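PDB 1O5L: transcriptional regulator, crp family from Thermotoga maritima, which probably binds DNA as a Crp-family transcription factor, pairing a cyclic-nucleotide-binding-type sensor domain with a helix-turn-helix domain. Local coordinates for residues Val124-His127 and Phe128-Val131; Glu133-Phe136 and Phe137-Lys141. All coordinates share one frame; numbering follows the deposited sequence.

Contact 1. Residues Val124-His127 and Phe128-Val131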
loop_
_atom_site.group_PDB
_atom_site.type_symbol
_atom_site.label_atom_id
_atom_site.label_comp_id
_atom_site.label_asym_id
_atom_site.label_seq_id
_atom_site.Cartn_x
_atom_site.Cartn_y
_atom_site.Cartn_z
ATOM N N VAL A 124 3.086 4.695 0.067
ATOM C CA VAL A 124 2.528 3.397 -0.255
ATOM C C VAL A 124 1.111 3.522 -0.855
ATOM O O VAL A 124 0.794 2.825 -1.847
ATOM C CB VAL A 124 2.531 2.465 0.991
ATOM C CG1 VAL A 124 1.777 1.203 0.723
ATOM C CG2 VAL A 124 3.954 2.153 1.387
ATOM N N SER A 125 0.279 4.396 -0.268
ATOM C CA SER A 125 -1.091 4.601 -0.753
ATOM C C SER A 125 -1.196 5.242 -2.142
ATOM O O SER A 125 -2.080 4.892 -2.929
ATOM C CB SER A 125 -1.906 5.402 0.250
ATOM O OG SER A 125 -1.804 4.765 1.513
ATOM N N GLU A 126 -0.322 6.198 -2.410
ATOM C CA GLU A 126 -0.251 6.852 -3.719
ATOM C C GLU A 126 0.184 5.880 -4.809
ATOM O O GLU A 126 -0.351 5.902 -5.915
ATOM C CB GLU A 126 0.680 8.087 -3.684
ATOM C CG GLU A 126 0.015 9.343 -3.135
ATOM C CD GLU A 126 -1.211 9.699 -3.945
ATOM O OE1 GLU A 126 -1.049 10.024 -5.133
ATOM O OE2 GLU A 126 -2.342 9.597 -3.424
ATOM N N HIS A 127 1.136 5.004 -4.491
ATOM C CA HIS A 127 1.553 3.978 -5.444
ATOM C C HIS A 127 0.448 2.973 -5.680
ATOM O O HIS A 127 0.276 2.476 -6.785
ATOM C CB HIS A 127 2.846 3.274 -4.993
ATOM C CG HIS A 127 4.090 4.039 -5.316
ATOM N ND1 HIS A 127 4.783 4.766 -4.373
ATOM C CD2 HIS A 127 4.740 4.231 -6.488
ATOM C CE1 HIS A 127 5.813 5.363 -4.948
ATOM N NE2 HIS A 127 5.809 5.054 -6.229
ATOM N N PHE A 128 -0.270 2.638 -4.614
ATOM C CA PHE A 128 -1.412 1.750 -4.721
ATOM C C PHE A 128 -2.525 2.331 -5.609
ATOM O O PHE A 128 -3.073 1.643 -6.441
ATOM C CB PHE A 128 -1.979 1.450 -3.349
ATOM C CG PHE A 128 -3.103 0.455 -3.364
ATOM C CD1 PHE A 128 -2.940 -0.796 -3.910
ATOM C CD2 PHE A 128 -4.333 0.775 -2.863
ATOM C CE1 PHE A 128 -3.975 -1.709 -3.911
ATOM C CE2 PHE A 128 -5.371 -0.155 -2.876
ATOM C CZ PHE A 128 -5.180 -1.383 -3.387
ATOM N N ARG A 129 -2.853 3.587 -5.383
ATOM C CA ARG A 129 -3.957 4.247 -6.072
ATOM C C ARG A 129 -3.687 4.285 -7.568
ATOM O O ARG A 129 -4.560 4.024 -8.377
ATOM C CB ARG A 129 -4.137 5.668 -5.500
ATOM C CG ARG A 129 -5.331 6.460 -6.057
ATOM C CD ARG A 129 -5.383 7.908 -5.596
ATOM N NE ARG A 129 -4.140 8.575 -5.972
ATOM C CZ ARG A 129 -3.829 8.954 -7.222
ATOM N NH1 ARG A 129 -4.674 8.745 -8.235
ATOM N NH2 ARG A 129 -2.657 9.545 -7.465
ATOM N N VAL A 130 -2.447 4.597 -7.911
ATOM C CA VAL A 130 -2.010 4.662 -9.298
ATOM C C VAL A 130 -2.137 3.303 -10.049
ATOM O O VAL A 130 -2.648 3.259 -11.155
ATOM C CB VAL A 130 -0.569 5.205 -9.370
ATOM C CG1 VAL A 130 0.137 4.739 -10.628
ATOM C CG2 VAL A 130 -0.587 6.728 -9.292
ATOM N N VAL A 131 -1.681 2.222 -9.423
ATOM C CA VAL A 131 -1.759 0.896 -10.027
ATOM C C VAL A 131 -3.244 0.420 -10.105
ATOM O O VAL A 131 -3.678 -0.175 -11.093
ATOM C CB VAL A 131 -0.804 -0.087 -9.302
ATOM C CG1 VAL A 131 -1.166 -0.267 -7.860
ATOM C CG2 VAL A 131 -0.851 -1.443 -9.920
#
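E126 and R129, three residues apart on helix 114-139, form a side-on salt bridge in which each carboxylate oxygen meets a different guanidinium nitrogen. R129 NH2 gives the shorter and straighter bond, 2.9 Å to E126 OE1 with an N-H...O angle of 171°; R129 NE reaches E126 OE2 at 3.3 Å. Both oxygens are met on their syn side and lie close to the guanidinium plane, while the two flat groups are turned 29° from each other. The bend of the E126 chain at chi2 (-58°) sets its carboxylate beside the arginine's NE and NH2. R129 NH1 continues the charge pairing to E133, one turn further on.

Backbone bonding is regular i to i+4: F128 N to V124 O is 3.0 Å, R129 N to S125 O is 2.9 Å, and V130 N to E126 O is 3.2 Å.

Of the aliphatic groups, V131 CG1 lies against a backbone carbonyl, 3.3 Å from H127 O. The F128 ring meets F78 of the second subunit, and V131 packs on L135 of that subunit. The arrangement is that of the long dimerisation helix of the Crp family, with an i to i+3 ion pair along its flank.

Contact 2. Residues Glu133-Phe136 and Phe137-Lys141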
loop_
_atom_site.group_PDB
_atom_site.type_symbol
_atom_site.label_atom_id
_atom_site.label_comp_id
_atom_site.label_asym_id
_atom_site.label_seq_id
_atom_site.Cartn_x
_atom_site.Cartn_y
_atom_site.Cartn_z
ATOM N N GLU A 133 -6.058 2.327 -10.356
ATOM C CA GLU A 133 -6.764 3.115 -11.372
ATOM C C GLU A 133 -6.378 2.669 -12.778
ATOM O O GLU A 133 -7.233 2.525 -13.632
ATOM C CB GLU A 133 -6.522 4.641 -11.174
ATOM C CG GLU A 133 -7.336 5.223 -10.004
ATOM C CD GLU A 133 -7.087 6.699 -9.699
ATOM O OE1 GLU A 133 -6.432 7.388 -10.499
ATOM O OE2 GLU A 133 -7.568 7.179 -8.638
ATOM N N LYS A 134 -5.089 2.427 -12.995
ATOM C CA LYS A 134 -4.602 1.855 -14.243
ATOM C C LYS A 134 -5.254 0.495 -14.530
ATOM O O LYS A 134 -5.730 0.248 -15.646
ATOM C CB LYS A 134 -3.063 1.716 -14.193
ATOM C CG LYS A 134 -2.430 1.233 -15.519
ATOM C CD LYS A 134 -0.906 1.368 -15.552
ATOM C CE LYS A 134 -0.311 0.695 -16.781
ATOM N NZ LYS A 134 1.164 0.605 -16.758
ATOM N N LEU A 135 -5.273 -0.380 -13.519
ATOM C CA LEU A 135 -5.887 -1.696 -13.650
ATOM C C LEU A 135 -7.370 -1.632 -13.968
ATOM O O LEU A 135 -7.838 -2.441 -14.749
ATOM C CB LEU A 135 -5.683 -2.545 -12.377
ATOM C CG LEU A 135 -6.146 -4.010 -12.403
ATOM C CD1 LEU A 135 -5.559 -4.789 -13.602
ATOM C CD2 LEU A 135 -5.762 -4.709 -11.100
ATOM N N PHE A 136 -8.106 -0.708 -13.347
ATOM C CA PHE A 136 -9.539 -0.508 -13.667
ATOM C C PHE A 136 -9.716 -0.022 -15.113
ATOM O O PHE A 136 -10.597 -0.504 -15.824
ATOM C CB PHE A 136 -10.225 0.511 -12.731
ATOM C CG PHE A 136 -10.820 -0.085 -11.467
ATOM C CD1 PHE A 136 -11.805 -1.080 -11.525
ATOM C CD2 PHE A 136 -10.416 0.385 -10.204
ATOM C CE1 PHE A 136 -12.352 -1.628 -10.335
ATOM C CE2 PHE A 136 -10.964 -0.154 -9.002
ATOM C CZ PHE A 136 -11.927 -1.154 -9.072
ATOM N N PHE A 137 -8.903 0.948 -15.544
ATOM C CA PHE A 137 -9.057 1.504 -16.903
ATOM C C PHE A 137 -8.809 0.440 -17.980
ATOM O O PHE A 137 -9.436 0.456 -19.015
ATOM C CB PHE A 137 -8.113 2.673 -17.168
ATOM C CG PHE A 137 -8.400 3.915 -16.380
ATOM C CD1 PHE A 137 -9.679 4.454 -16.313
ATOM C CD2 PHE A 137 -7.355 4.615 -15.799
ATOM C CE1 PHE A 137 -9.932 5.656 -15.624
ATOM C CE2 PHE A 137 -7.585 5.813 -15.090
ATOM C CZ PHE A 137 -8.880 6.336 -15.015
ATOM N N LEU A 138 -7.894 -0.479 -17.727
ATOM C CA LEU A 138 -7.592 -1.556 -18.670
ATOM C C LEU A 138 -8.575 -2.757 -18.629
ATOM O O LEU A 138 -8.509 -3.602 -19.508
ATOM C CB LEU A 138 -6.151 -2.046 -18.457
ATOM C CG LEU A 138 -5.091 -1.013 -18.870
ATOM C CD1 LEU A 138 -3.729 -1.470 -18.462
ATOM C CD2 LEU A 138 -5.125 -0.731 -20.371
ATOM N N THR A 139 -9.471 -2.824 -17.636
ATOM C CA THR A 139 -10.405 -3.947 -17.502
ATOM C C THR A 139 -11.904 -3.568 -17.492
ATOM O O THR A 139 -12.757 -4.432 -17.357
ATOM C CB THR A 139 -10.042 -4.803 -16.244
ATOM O OG1 THR A 139 -10.041 -4.017 -15.049
ATOM C CG2 THR A 139 -8.614 -5.304 -16.314
ATOM N N THR A 140 -12.219 -2.287 -17.620
ATOM C CA THR A 140 -13.598 -1.819 -17.635
ATOM C C THR A 140 -13.808 -0.938 -18.846
ATOM O O THR A 140 -14.289 0.198 -18.732
ATOM C CB THR A 140 -13.947 -1.002 -16.398
ATOM O OG1 THR A 140 -13.114 0.170 -16.360
ATOM C CG2 THR A 140 -13.660 -1.781 -15.094
ATOM N N LYS A 141 -13.348 -1.437 -19.984
ATOM C CA LYS A 141 -13.915 -1.134 -21.305
ATOM C C LYS A 141 -14.964 0.012 -21.354
ATOM O O LYS A 141 -14.633 1.147 -20.945
ATOM C CB LYS A 141 -14.475 -2.444 -21.884
ATOM C CG LYS A 141 -13.675 -3.692 -21.406
ATOM C CD LYS A 141 -13.950 -4.956 -22.210
ATOM C CE LYS A 141 -12.782 -5.942 -22.046
ATOM N NZ LYS A 141 -12.122 -5.891 -20.701
#
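T139 and T140 turn their hydroxyls back onto the carbonyls four residues earlier: T139 OG1 donates to L135 O at 2.7 Å and T140 OG1 to F136 O, also at 2.7 Å. Each threonine holds OG1 between its backbone N and carbonyl carbon (chi1 57° for T139), the position from which it can reach back along the helix. F136 O is also gripped by T139 N at 3.2 Å, from the opposite face of its carbonyl plane to T140 OG1; T140 N adds a weak bond. The methyls follow, T139 CG2 lying 4.1 Å from L135 CD1 and T140 CG2 meeting the F136 ring at its edge, 4.1 Å from CD1. An alanine in place of T139 would lack the hydroxyl, and L135 O would probably lose its short side-chain bond.

Just before them, regular i to i+4 backbone bonds hold the chain: F137 N to E133 O is 3.0 Å and L138 N to K134 O is 3.1 Å. Further out, F136 meets the H55 ring of the second subunit, while L135 packs on V131 and L138 on T139 of that subunit. The change to an i to i+3 bond at F136 O, the weak bond from T140 N and the non-helical T140 backbone (phi -129°, psi 48°) are characteristic of a helix running out, here towards the end of the Crp-type dimer helix 114-139 as modelled.

How the contacts relate
Both contacts are local and lie in series on helix 114-139, with centres about 14 Å apart. Contact 1 is partly buried, its centre about 13 Å from that of the chain; contact 2 is a surface contact near the end of the modelled chain, about 24 Å out. The chemistry differs: in contact 1 an ion pair occupies the partly exposed flank while F128 is buried at the second subunit, whereas in contact 2 threonine hydroxyl bonds supplement backbone bonding that is losing its regularity. Charge pairing through R129 ties the two contacts together along the helix, and a largely apolar strip of the dimer interface, including V131 and L135, is shared by both.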